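Local structure of beta-mannosidase (Hypocrea lixii, 4UOJ) at residues P128-R133 against V465-Y470; F241-P246 against T520-L525. The protein is a glycoside hydrolase family 2 enzyme that probably releases terminal beta-D-mannose residues from the non-reducing ends of beta-mannosides. All coordinates share one frame; numbering follows the deposited sequence.

Contact 1: residues P128-R133 against V465-Y470. With MAN (alpha-D-mannopyranose), chain F; MAN (alpha-D-mannopyranose), chain G.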
ATOM      1  N   PRO A 128       2.384 -28.480  -4.978  1.00 55.70           N
ATOM      2  CA  PRO A 128       2.719 -27.064  -5.043  1.00 53.32           C
ATOM      3  C   PRO A 128       3.487 -26.502  -3.835  1.00 53.04           C
ATOM      4  O   PRO A 128       3.268 -26.915  -2.705  1.00 52.80           O
ATOM      5  CB  PRO A 128       1.353 -26.392  -5.221  1.00 53.92           C
ATOM      6  CG  PRO A 128       0.383 -27.324  -4.646  1.00 57.41           C
ATOM      7  CD  PRO A 128       0.918 -28.687  -4.943  1.00 57.56           C
ATOM      8  N   ASP A 129       4.369 -25.534  -4.095  1.00 51.38           N
ATOM      9  CA  ASP A 129       5.195 -24.884  -3.069  1.00 51.63           C
ATOM     10  C   ASP A 129       5.376 -23.347  -3.284  1.00 50.54           C
ATOM     11  O   ASP A 129       6.450 -22.792  -3.003  1.00 49.42           O
ATOM     12  CB  ASP A 129       6.553 -25.586  -2.989  1.00 53.66           C
ATOM     13  CG  ASP A 129       7.354 -25.539  -4.286  1.00 56.86           C
ATOM     14  OD1 ASP A 129       6.758 -25.216  -5.343  1.00 54.64           O
ATOM     15  OD2 ASP A 129       8.571 -25.851  -4.235  1.00 61.81           O
ATOM     16  N   ASN A 130       4.328 -22.682  -3.786  1.00 46.41           N
ATOM     17  CA  ASN A 130       4.327 -21.222  -3.995  1.00 45.91           C
ATOM     18  C   ASN A 130       2.923 -20.663  -3.889  1.00 47.56           C
ATOM     19  O   ASN A 130       2.038 -21.060  -4.639  1.00 50.79           O
ATOM     20  CB  ASN A 130       4.951 -20.837  -5.341  1.00 44.65           C
ATOM     21  CG  ASN A 130       5.423 -19.397  -5.413  1.00 50.95           C
ATOM     22  OD1 ASN A 130       4.766 -18.464  -4.955  1.00 50.73           O
ATOM     23  ND2 ASN A 130       6.566 -19.187  -6.022  1.00 46.71           N
ATOM     24  N   GLN A 131       2.731 -19.742  -2.951  1.00 45.02           N
ATOM     25  CA  GLN A 131       1.472 -19.057  -2.697  1.00 44.66           C
ATOM     26  C   GLN A 131       1.065 -18.183  -3.885  1.00 46.52           C
ATOM     27  O   GLN A 131      -0.135 -18.008  -4.153  1.00 46.52           O
ATOM     28  CB  GLN A 131       1.634 -18.181  -1.436  1.00 45.27           C
ATOM     29  CG  GLN A 131       0.348 -17.489  -0.970  1.00 48.14           C
ATOM     30  CD  GLN A 131       0.483 -16.638   0.275  1.00 49.67           C
ATOM     31  OE1 GLN A 131       1.493 -16.638   0.981  1.00 44.88           O
ATOM     32  NE2 GLN A 131      -0.570 -15.896   0.563  1.00 45.33           N
ATOM     33  N   PHE A 132       2.081 -17.633  -4.573  1.00 44.23           N
ATOM     34  CA  PHE A 132       1.955 -16.638  -5.626  1.00 43.17           C
ATOM     35  C   PHE A 132       1.875 -17.181  -7.051  1.00 45.83           C
ATOM     36  O   PHE A 132       1.929 -16.406  -8.012  1.00 46.72           O
ATOM     37  CB  PHE A 132       3.123 -15.658  -5.500  1.00 44.82           C
ATOM     38  CG  PHE A 132       3.525 -15.291  -4.086  1.00 44.09           C
ATOM     39  CD1 PHE A 132       2.617 -14.699  -3.211  1.00 43.90           C
ATOM     40  CD2 PHE A 132       4.841 -15.483  -3.659  1.00 45.36           C
ATOM     41  CE1 PHE A 132       3.008 -14.316  -1.932  1.00 44.57           C
ATOM     42  CE2 PHE A 132       5.243 -15.116  -2.385  1.00 45.81           C
ATOM     43  CZ  PHE A 132       4.323 -14.530  -1.522  1.00 46.91           C
ATOM     44  N   ARG A 133       1.742 -18.501  -7.197  1.00 46.11           N
ATOM     45  CA  ARG A 133       1.638 -19.140  -8.511  1.00 46.99           C
ATOM     46  C   ARG A 133       0.285 -19.780  -8.765  1.00 48.72           C
ATOM     47  O   ARG A 133      -0.390 -20.257  -7.839  1.00 47.47           O
ATOM     48  CB  ARG A 133       2.755 -20.182  -8.701  1.00 47.91           C
ATOM     49  CG  ARG A 133       4.111 -19.539  -8.999  1.00 50.04           C
ATOM     50  CD  ARG A 133       5.251 -20.529  -9.096  1.00 48.58           C
ATOM     51  NE  ARG A 133       5.200 -21.289 -10.333  1.00 50.24           N
ATOM     52  CZ  ARG A 133       6.040 -22.269 -10.649  1.00 54.43           C
ATOM     53  NH1 ARG A 133       7.021 -22.607  -9.828  1.00 48.22           N
ATOM     54  NH2 ARG A 133       5.904 -22.912 -11.794  1.00 49.22           N
ATOM     55  N   VAL A 465      10.982 -17.687 -10.705  1.00 48.90           N
ATOM     56  CA  VAL A 465      10.712 -17.359 -12.122  1.00 49.33           C
ATOM     57  C   VAL A 465       9.243 -17.617 -12.460  1.00 49.90           C
ATOM     58  O   VAL A 465       8.612 -16.781 -13.073  1.00 51.18           O
ATOM     59  CB  VAL A 465      11.717 -18.013 -13.128  1.00 53.32           C
ATOM     60  CG1 VAL A 465      11.279 -17.838 -14.583  1.00 52.69           C
ATOM     61  CG2 VAL A 465      13.121 -17.439 -12.953  1.00 52.61           C
ATOM     62  N   GLY A 466       8.698 -18.738 -12.006  1.00 48.50           N
ATOM     63  CA  GLY A 466       7.296 -19.076 -12.241  1.00 49.13           C
ATOM     64  C   GLY A 466       6.347 -18.054 -11.663  1.00 48.59           C
ATOM     65  O   GLY A 466       5.394 -17.639 -12.314  1.00 49.28           O
ATOM     66  N   GLU A 467       6.649 -17.623 -10.436  1.00 46.36           N
ATOM     67  CA  GLU A 467       5.905 -16.608  -9.695  1.00 45.78           C
ATOM     68  C   GLU A 467       6.011 -15.227 -10.342  1.00 47.63           C
ATOM     69  O   GLU A 467       4.998 -14.544 -10.466  1.00 48.26           O
ATOM     70  CB  GLU A 467       6.353 -16.606  -8.216  1.00 46.22           C
ATOM     71  CG  GLU A 467       6.475 -15.252  -7.527  1.00 46.52           C
ATOM     72  CD  GLU A 467       7.267 -15.275  -6.243  1.00 48.97           C
ATOM     73  OE1 GLU A 467       7.743 -16.362  -5.836  1.00 46.69           O
ATOM     74  OE2 GLU A 467       7.394 -14.200  -5.633  1.00 46.48           O
ATOM     75  N   ILE A 468       7.221 -14.826 -10.768  1.00 46.03           N
ATOM     76  CA  ILE A 468       7.433 -13.535 -11.413  1.00 45.57           C
ATOM     77  C   ILE A 468       6.779 -13.532 -12.783  1.00 46.51           C
ATOM     78  O   ILE A 468       6.074 -12.591 -13.084  1.00 47.15           O
ATOM     79  CB  ILE A 468       8.926 -13.093 -11.446  1.00 47.21           C
ATOM     80  CG1 ILE A 468       9.578 -13.158 -10.046  1.00 47.13           C
ATOM     81  CG2 ILE A 468       9.113 -11.711 -12.097  1.00 46.59           C
ATOM     82  CD1 ILE A 468       8.990 -12.291  -8.956  1.00 50.25           C
ATOM     83  N   THR A 469       6.943 -14.603 -13.571  1.00 45.68           N
ATOM     84  CA  THR A 469       6.337 -14.701 -14.905  1.00 46.12           C
ATOM     85  C   THR A 469       4.825 -14.625 -14.822  1.00 47.60           C
ATOM     86  O   THR A 469       4.234 -13.825 -15.532  1.00 48.66           O
ATOM     87  CB  THR A 469       6.815 -15.941 -15.669  1.00 48.52           C
ATOM     88  OG1 THR A 469       8.236 -16.046 -15.536  1.00 46.39           O
ATOM     89  CG2 THR A 469       6.446 -15.881 -17.154  1.00 48.13           C
ATOM     90  N   TYR A 470       4.210 -15.397 -13.914  1.00 45.67           N
ATOM     91  CA  TYR A 470       2.756 -15.380 -13.735  1.00 44.68           C
ATOM     92  C   TYR A 470       2.211 -14.003 -13.355  1.00 46.29           C
ATOM     93  O   TYR A 470       1.301 -13.507 -14.023  1.00 46.87           O
ATOM     94  CB  TYR A 470       2.281 -16.455 -12.734  1.00 44.18           C
ATOM     95  CG  TYR A 470       0.810 -16.378 -12.403  1.00 43.02           C
ATOM     96  CD1 TYR A 470      -0.157 -16.672 -13.355  1.00 44.78           C
ATOM     97  CD2 TYR A 470       0.384 -15.993 -11.146  1.00 44.59           C
ATOM     98  CE1 TYR A 470      -1.513 -16.589 -13.061  1.00 46.32           C
ATOM     99  CE2 TYR A 470      -0.981 -15.915 -10.832  1.00 46.16           C
ATOM    100  CZ  TYR A 470      -1.927 -16.222 -11.799  1.00 48.37           C
ATOM    101  OH  TYR A 470      -3.265 -16.137 -11.525  1.00 47.83           O
TER
HETATM  102  C1  MAN F  11       6.141 -22.126 -18.211  1.00 48.88           C
HETATM  103  C2  MAN F  11       4.970 -22.537 -17.312  1.00 48.78           C
HETATM  104  C3  MAN F  11       4.443 -21.328 -16.524  1.00 51.51           C
HETATM  105  C4  MAN F  11       5.578 -20.620 -15.775  1.00 51.98           C
HETATM  106  C5  MAN F  11       6.754 -20.333 -16.729  1.00 51.71           C
HETATM  107  C6  MAN F  11       8.000 -19.842 -16.018  1.00 52.36           C
HETATM  108  O2  MAN F  11       5.408 -23.547 -16.418  1.00 46.89           O
HETATM  109  O3  MAN F  11       3.372 -21.687 -15.632  1.00 50.28           O
HETATM  110  O4  MAN F  11       5.078 -19.377 -15.281  1.00 50.50           O
HETATM  111  O5  MAN F  11       7.157 -21.503 -17.427  1.00 48.97           O
HETATM  112  O6  MAN F  11       8.947 -19.350 -16.964  1.00 50.92           O
HETATM  113  C1  MAN G   6      13.126 -29.212  -1.868  1.00 63.93           C
HETATM  114  C2  MAN G   6      13.530 -27.741  -1.772  1.00 65.85           C
HETATM  115  C3  MAN G   6      12.299 -26.886  -1.467  1.00 66.23           C
HETATM  116  C4  MAN G   6      11.163 -27.145  -2.475  1.00 64.31           C
HETATM  117  C5  MAN G   6      10.865 -28.643  -2.619  1.00 63.28           C
HETATM  118  C6  MAN G   6       9.935 -28.943  -3.787  1.00 64.02           C
HETATM  119  O2  MAN G   6      14.117 -27.323  -3.009  1.00 65.09           O
HETATM  120  O3  MAN G   6      12.686 -25.524  -1.519  1.00 68.79           O
HETATM  121  O4  MAN G   6       9.978 -26.470  -2.074  1.00 60.56           O
HETATM  122  O5  MAN G   6      12.073 -29.375  -2.850  1.00 62.85           O
HETATM  123  O6  MAN G   6       9.510 -30.303  -3.779  1.00 61.84           O
HETATM  124  O   HOH W   1       3.889 -19.878 -12.873  1.00 44.88           O
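N130 and E467 hold the dense side of this contact. The N130 amide lies across the E467 chain at about a right angle, and its ND2 donates to E467 OE1 over 3.1 Å. The bond is nearly straight (166°) and near the amide plane, but meets OE1 on the anti side, 28° out of the carboxylate plane. With CG anti to the backbone N, the amide also faces back along its own loop: N130 OD1 accepts from F132 N at 2.8 Å, closing an Asx turn; with ND2 also bonded to N463 OD1, both ends of the amide are held, which sets its rotation. F132 runs alongside E467, pointing the same way, and its CD2 comes to 3.5 Å from E467 OE2, the ring turned 56° from the carboxylate. E467 OE2 is itself gripped from outside by Y427 OH and a salt bridge to R192, so both oxygens of the buried carboxylate have polar partners.

R133 marks the change to the looser side. Its chain lies over the helix backbone, CG 3.5 Å from E467 N, and the bend at chi3 lays one guanidinium face over G466 CA, where no side chain intervenes. R133 NH1 bonds to N463 OD1, while R133 NE reaches a water at 3.2 Å. That water donates to G466 O and lies 2.7 Å from O4 of the mannose of chain F, bridging loop, helix and sugar beside the direct packing of R133 on G466. Y470 merely offers its ring edge, CD2, to F132 O at 3.5 Å.

The loop links strands 123-126 and 135-138 of the galactose-binding-like domain, and P128 packs on strands 116-120 and 135-138. Helix 458-475 has this loop on one flank, while V465, I468 and T469 touch helix 506-528.

Contact 2: residues F241-P246 against T520-L525. With BMA (beta-D-mannopyranose), chain B.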
ATOM      1  N   PHE A 241      10.893   1.382 -24.019  1.00 51.97           N
ATOM      2  CA  PHE A 241      11.640   0.418 -23.220  1.00 53.49           C
ATOM      3  C   PHE A 241      11.541   0.760 -21.735  1.00 51.05           C
ATOM      4  O   PHE A 241      11.433   1.937 -21.373  1.00 51.51           O
ATOM      5  CB  PHE A 241      13.119   0.295 -23.693  1.00 56.12           C
ATOM      6  CG  PHE A 241      13.889  -0.794 -22.956  1.00 57.39           C
ATOM      7  CD1 PHE A 241      13.523  -2.152 -23.079  1.00 57.20           C
ATOM      8  CD2 PHE A 241      14.937  -0.457 -22.079  1.00 57.90           C
ATOM      9  CE1 PHE A 241      14.204  -3.136 -22.356  1.00 56.74           C
ATOM     10  CE2 PHE A 241      15.621  -1.449 -21.367  1.00 57.36           C
ATOM     11  CZ  PHE A 241      15.254  -2.780 -21.513  1.00 55.78           C
ATOM     12  N   ASN A 242      11.590  -0.265 -20.879  1.00 46.64           N
ATOM     13  CA  ASN A 242      11.515  -0.089 -19.427  1.00 45.33           C
ATOM     14  C   ASN A 242      12.588   0.901 -18.945  1.00 46.54           C
ATOM     15  O   ASN A 242      13.702   0.876 -19.461  1.00 46.74           O
ATOM     16  CB  ASN A 242      11.694  -1.446 -18.710  1.00 44.96           C
ATOM     17  CG  ASN A 242      11.028  -2.603 -19.413  1.00 50.73           C
ATOM     18  OD1 ASN A 242      11.455  -3.041 -20.492  1.00 48.51           O
ATOM     19  ND2 ASN A 242       9.979  -3.126 -18.807  1.00 45.96           N
ATOM     20  N   ASN A 243      12.232   1.779 -17.985  1.00 43.59           N
ATOM     21  CA  ASN A 243      13.115   2.779 -17.355  1.00 42.21           C
ATOM     22  C   ASN A 243      13.564   3.965 -18.208  1.00 43.59           C
ATOM     23  O   ASN A 243      14.267   4.848 -17.712  1.00 44.05           O
ATOM     24  CB  ASN A 243      14.300   2.109 -16.671  1.00 42.86           C
ATOM     25  CG  ASN A 243      13.893   1.231 -15.523  1.00 45.18           C
ATOM     26  OD1 ASN A 243      13.370   0.139 -15.711  1.00 37.84           O
ATOM     27  ND2 ASN A 243      14.136   1.710 -14.308  1.00 40.93           N
ATOM     28  N   PHE A 244      13.108   4.029 -19.459  1.00 43.56           N
ATOM     29  CA  PHE A 244      13.425   5.160 -20.347  1.00 44.01           C
ATOM     30  C   PHE A 244      12.154   5.903 -20.752  1.00 45.04           C
ATOM     31  O   PHE A 244      11.099   5.270 -20.934  1.00 44.60           O
ATOM     32  CB  PHE A 244      14.218   4.679 -21.573  1.00 45.17           C
ATOM     33  CG  PHE A 244      15.600   4.201 -21.229  1.00 45.43           C
ATOM     34  CD1 PHE A 244      15.831   2.867 -20.882  1.00 46.62           C
ATOM     35  CD2 PHE A 244      16.670   5.084 -21.227  1.00 47.39           C
ATOM     36  CE1 PHE A 244      17.110   2.418 -20.539  1.00 46.64           C
ATOM     37  CE2 PHE A 244      17.952   4.648 -20.886  1.00 49.17           C
ATOM     38  CZ  PHE A 244      18.165   3.314 -20.541  1.00 48.56           C
ATOM     39  N   ALA A 245      12.251   7.242 -20.847  1.00 45.10           N
ATOM     40  CA  ALA A 245      11.130   8.103 -21.223  1.00 45.94           C
ATOM     41  C   ALA A 245      10.660   7.823 -22.655  1.00 49.99           C
ATOM     42  O   ALA A 245      11.434   8.001 -23.606  1.00 52.66           O
ATOM     43  CB  ALA A 245      11.504   9.570 -21.070  1.00 46.37           C
ATOM     44  N   PRO A 246       9.418   7.408 -22.827  1.00 48.71           N
ATOM     45  CA  PRO A 246       8.890   7.108 -24.154  1.00 49.50           C
ATOM     46  C   PRO A 246       8.579   8.362 -24.961  1.00 51.08           C
ATOM     47  O   PRO A 246       8.608   9.468 -24.445  1.00 50.81           O
ATOM     48  CB  PRO A 246       7.631   6.316 -23.854  1.00 49.57           C
ATOM     49  CG  PRO A 246       7.279   6.645 -22.479  1.00 49.49           C
ATOM     50  CD  PRO A 246       8.565   6.859 -21.779  1.00 48.62           C
ATOM     51  N   THR A 520      18.055 -12.245 -13.589  1.00 51.69           N
ATOM     52  CA  THR A 520      16.817 -12.960 -13.810  1.00 51.41           C
ATOM     53  C   THR A 520      15.557 -12.126 -13.831  1.00 52.56           C
ATOM     54  O   THR A 520      14.800 -12.178 -14.771  1.00 53.84           O
ATOM     55  CB  THR A 520      16.657 -14.061 -12.753  1.00 53.90           C
ATOM     56  OG1 THR A 520      17.943 -14.613 -12.456  1.00 51.04           O
ATOM     57  CG2 THR A 520      15.758 -15.139 -13.245  1.00 53.14           C
ATOM     58  N   LEU A 521      15.348 -11.348 -12.786  1.00 49.10           N
ATOM     59  CA  LEU A 521      14.094 -10.642 -12.607  1.00 47.82           C
ATOM     60  C   LEU A 521      13.818  -9.530 -13.590  1.00 47.98           C
ATOM     61  O   LEU A 521      12.711  -9.393 -14.038  1.00 48.12           O
ATOM     62  CB  LEU A 521      13.922 -10.169 -11.169  1.00 48.18           C
ATOM     63  CG  LEU A 521      13.783 -11.234 -10.090  1.00 51.11           C
ATOM     64  CD1 LEU A 521      13.200 -10.684  -8.813  1.00 50.18           C
ATOM     65  CD2 LEU A 521      13.022 -12.452 -10.537  1.00 50.69           C
ATOM     66  N   PHE A 522      14.823  -8.738 -13.906  1.00 44.22           N
ATOM     67  CA  PHE A 522      14.652  -7.718 -14.896  1.00 45.10           C
ATOM     68  C   PHE A 522      14.394  -8.312 -16.262  1.00 47.79           C
ATOM     69  O   PHE A 522      13.597  -7.802 -17.007  1.00 47.51           O
ATOM     70  CB  PHE A 522      15.808  -6.742 -14.894  1.00 46.04           C
ATOM     71  CG  PHE A 522      15.634  -5.622 -15.849  1.00 47.39           C
ATOM     72  CD1 PHE A 522      14.518  -4.823 -15.795  1.00 47.57           C
ATOM     73  CD2 PHE A 522      16.574  -5.372 -16.816  1.00 48.98           C
ATOM     74  CE1 PHE A 522      14.343  -3.801 -16.678  1.00 48.32           C
ATOM     75  CE2 PHE A 522      16.405  -4.349 -17.700  1.00 48.79           C
ATOM     76  CZ  PHE A 522      15.298  -3.561 -17.629  1.00 48.98           C
ATOM     77  N   ASN A 523      15.062  -9.412 -16.571  1.00 47.96           N
ATOM     78  CA  ASN A 523      14.849 -10.106 -17.852  1.00 49.10           C
ATOM     79  C   ASN A 523      13.437 -10.680 -17.977  1.00 49.10           C
ATOM     80  O   ASN A 523      12.830 -10.534 -19.024  1.00 49.25           O
ATOM     81  CB  ASN A 523      15.916 -11.166 -18.122  1.00 48.60           C
ATOM     82  CG  ASN A 523      17.055 -10.639 -18.960  1.00 51.79           C
ATOM     83  OD1 ASN A 523      16.862 -10.239 -20.104  1.00 51.98           O
ATOM     84  ND2 ASN A 523      18.254 -10.616 -18.401  1.00 45.91           N
ATOM     85  N   VAL A 524      12.907 -11.275 -16.896  1.00 45.53           N
ATOM     86  CA  VAL A 524      11.544 -11.801 -16.877  1.00 45.93           C
ATOM     87  C   VAL A 524      10.550 -10.629 -17.083  1.00 49.18           C
ATOM     88  O   VAL A 524       9.595 -10.763 -17.855  1.00 49.27           O
ATOM     89  CB  VAL A 524      11.228 -12.656 -15.609  1.00 47.37           C
ATOM     90  CG1 VAL A 524       9.753 -13.080 -15.563  1.00 47.73           C
ATOM     91  CG2 VAL A 524      12.121 -13.889 -15.532  1.00 47.16           C
ATOM     92  N   LEU A 525      10.801  -9.470 -16.433  1.00 45.99           N
ATOM     93  CA  LEU A 525       9.945  -8.303 -16.602  1.00 45.76           C
ATOM     94  C   LEU A 525      10.013  -7.748 -18.036  1.00 48.56           C
ATOM     95  O   LEU A 525       8.957  -7.552 -18.652  1.00 48.40           O
ATOM     96  CB  LEU A 525      10.239  -7.204 -15.561  1.00 45.37           C
ATOM     97  CG  LEU A 525       9.487  -5.869 -15.734  1.00 46.72           C
ATOM     98  CD1 LEU A 525       7.971  -6.050 -15.641  1.00 46.59           C
ATOM     99  CD2 LEU A 525       9.944  -4.872 -14.721  1.00 47.98           C
TER
HETATM  100  C1  BMA B   4      17.436 -13.474 -22.776  1.00 49.89           C
HETATM  101  C2  BMA B   4      18.901 -13.506 -22.353  1.00 49.38           C
HETATM  102  C3  BMA B   4      19.182 -12.111 -21.798  1.00 45.70           C
HETATM  103  C4  BMA B   4      18.858 -11.068 -22.855  1.00 44.56           C
HETATM  104  C5  BMA B   4      17.459 -11.272 -23.452  1.00 45.14           C
HETATM  105  C6  BMA B   4      17.170 -10.408 -24.653  1.00 44.94           C
HETATM  106  O2  BMA B   4      19.692 -13.858 -23.507  1.00 51.63           O
HETATM  107  O3  BMA B   4      20.511 -11.993 -21.307  1.00 51.33           O
HETATM  108  O4  BMA B   4      18.933  -9.788 -22.235  1.00 47.73           O
HETATM  109  O5  BMA B   4      17.293 -12.625 -23.913  1.00 46.78           O
HETATM  110  O6  BMA B   4      15.940 -10.796 -25.253  1.00 44.00           O
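F241 and F522 make the apolar part of this contact: the rings approach from opposite directions and their CZ atoms come to 4.0 Å, in an oblique meeting. Both side chains are extended with CG anti to the backbone N (F522 chi1 -177°), which carries the F522 ring away from its helix toward the loop. N242 CB lies at the edge of that ring, near its plane, 4.1 Å from F522 CE1. I546 touches both aromatic residues.

Polar groups take part here by their flanks, since no hydrogen bond crosses between the segments. N243 slides past F522 in the opposite sense, its amide 81° from the ring plane. N242 ND2 comes to 4.1 Å from L525 CG, but its bonds go to I532 O and S529 O just beyond the helix, and N243 ND2 donates to Y534 O.

Sugar contact occurs at N523, whose OD1 is 3.0 Å from O4 of a beta-D-mannose. The sugar also bonds to L548 O, while N523 ND2 donates to T519 O. A leucine in place of N523 would probably leave the mannose less firmly placed at O4, and T519 O without its side-chain donor.

The loop segment is a type II beta turn, F244 N to F241 O at 3.3 Å, with N243 at its third position at positive phi (70°). The turn lies in the hairpin connection between antiparallel strands 227-237 and 252-261, consistent with the immunoglobulin-like domain of family 2 enzymes, and packs on a helix of what is probably the catalytic barrel.

In the fold
Contacts 1 and 2 have centres about 20 Å apart and alternate along the chain: 128-133, 241-246, 465-470, then 520-525. In each, a loop from a beta domain nearer the N-terminus meets a helix, 458-475 in contact 1 and 506-528 in contact 2. Helix 458-475 lies between parallel strands 442-446 and 481-485, and helix 506-528 between 481-485 and 534-535, as expected for the catalytic barrel of family 2. They pack directly together, with T469 OG1 3.3 Å from V524 CG1 and I468 CG1 3.5 Å from L521 CD2. Two adjacent barrel helices thus dock two different accessory domains, joining both to one catalytic core.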